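Local coordinates for folylpolyglutamate synthase (FolC) (Helicobacter pylori, PDB 6K8C), which probably adds glutamate to dihydropteroate and, in successive ATP-dependent steps, to reduced folates, yielding dihydrofolate and folylpolyglutamates, at residues A247-A250 against F251-L255. Sequence-based numbering, arbitrary orientation.
Sequences ALKA and FETLL
With chi1 at -58°, Thr253 holds its hydroxyl beside its own backbone N and turned back toward Lys249, one helical turn earlier; Glu252, its CG likewise beside its backbone N and the chain extended beyond CG, reaches back toward Leu248. The Thr253 hydroxyl donates to the main chain, OG1 lying 2.7 Å from Lys249 O. Lys249 O also accepts the helical bond from Thr253 N, at 2.9 Å, and the two donors approach from opposite faces of the carbonyl plane. The N-H...O angle of 143° at Thr253 N is the most bent of the four backbone bonds between the segments, while the bond from Leu254 N to Ala250 O is straighter. On Glu252, CG passes 3.2 Å from Leu248 O, and one carboxylate oxygen, Glu252 OE2, reaches the leucine side chain, 3.7 Å from Leu248 CG. Its charge is not paired directly with Lys249, since Lys249 NZ and Glu252 OE1 stand 4.5 Å apart; a water bridges them, accepting from NZ at 3.0 Å and donating to OE1. Ala250 touches Leu65 and Phe251 touches Leu68 and Leu69 of helix 58-70, and Ala250 and Thr253 also touch Ile193 of strand 191-194. The i to i+4 bonds, polar outer side and apolar inner side mark the last turns of an amphipathic helix packed on the central sheet of the P-loop-type Mur ligase middle domain.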
# COMPACT_ATOMS: atom_id res chain seq x y z
N ALA A 247 11.00 3.03 8.57
CA ALA A 247 10.11 4.06 9.10
C ALA A 247 10.73 4.75 10.31
O ALA A 247 10.56 5.96 10.50
CB ALA A 247 8.76 3.46 9.47
N LEU A 248 11.44 4.00 11.15
CA LEU A 248 12.09 4.60 12.31
C LEU A 248 13.19 5.57 11.88
O LEU A 248 13.34 6.65 12.45
CB LEU A 248 12.66 3.51 13.22
CG LEU A 248 13.12 3.93 14.62
CD1 LEU A 248 11.98 4.52 15.41
CD2 LEU A 248 13.72 2.73 15.35
N LYS A 249 13.97 5.19 10.86
CA LYS A 249 14.99 6.10 10.34
C LYS A 249 14.37 7.37 9.77
O LYS A 249 14.91 8.47 9.94
CB LYS A 249 15.84 5.39 9.28
CG LYS A 249 17.08 6.17 8.87
CD LYS A 249 17.98 6.41 10.07
CE LYS A 249 19.44 6.27 9.71
NZ LYS A 249 20.30 6.27 10.93
N ALA A 250 13.25 7.23 9.06
CA ALA A 250 12.52 8.40 8.58
C ALA A 250 12.08 9.28 9.75
O ALA A 250 12.27 10.50 9.72
CB ALA A 250 11.31 7.96 7.75
N PHE A 251 11.50 8.66 10.78
CA PHE A 251 11.07 9.38 11.97
C PHE A 251 12.22 10.16 12.59
O PHE A 251 12.09 11.36 12.88
CB PHE A 251 10.48 8.38 12.98
CG PHE A 251 10.12 8.99 14.31
CD1 PHE A 251 8.88 9.57 14.50
CD2 PHE A 251 11.02 8.97 15.36
CE1 PHE A 251 8.53 10.12 15.72
CE2 PHE A 251 10.69 9.53 16.59
CZ PHE A 251 9.44 10.10 16.77
N GLU A 252 13.35 9.49 12.80
CA GLU A 252 14.51 10.16 13.40
C GLU A 252 15.06 11.25 12.50
O GLU A 252 15.61 12.25 12.99
CB GLU A 252 15.59 9.12 13.71
CG GLU A 252 15.13 8.04 14.69
CD GLU A 252 16.12 6.91 14.85
OE1 GLU A 252 17.08 6.83 14.05
OE2 GLU A 252 15.95 6.09 15.79
N THR A 253 14.94 11.09 11.17
CA THR A 253 15.44 12.11 10.26
C THR A 253 14.55 13.35 10.29
O THR A 253 15.04 14.48 10.20
CB THR A 253 15.54 11.55 8.84
OG1 THR A 253 16.40 10.41 8.83
CG2 THR A 253 16.10 12.59 7.87
N LEU A 254 13.24 13.15 10.42
CA LEU A 254 12.32 14.28 10.53
C LEU A 254 12.45 14.97 11.88
O LEU A 254 12.30 16.20 11.95
CB LEU A 254 10.88 13.81 10.32
CG LEU A 254 10.54 13.22 8.95
CD1 LEU A 254 9.25 12.41 9.03
CD2 LEU A 254 10.43 14.32 7.91
N LEU A 255 12.75 14.23 12.94
CA LEU A 255 12.75 14.76 14.31
C LEU A 255 14.07 14.39 14.97
O LEU A 255 14.11 13.57 15.89
CB LEU A 255 11.56 14.22 15.10
CG LEU A 255 10.16 14.58 14.57
CD1 LEU A 255 9.09 13.71 15.23
CD2 LEU A 255 9.85 16.05 14.78
O HOH W 1 18.88 8.11 12.89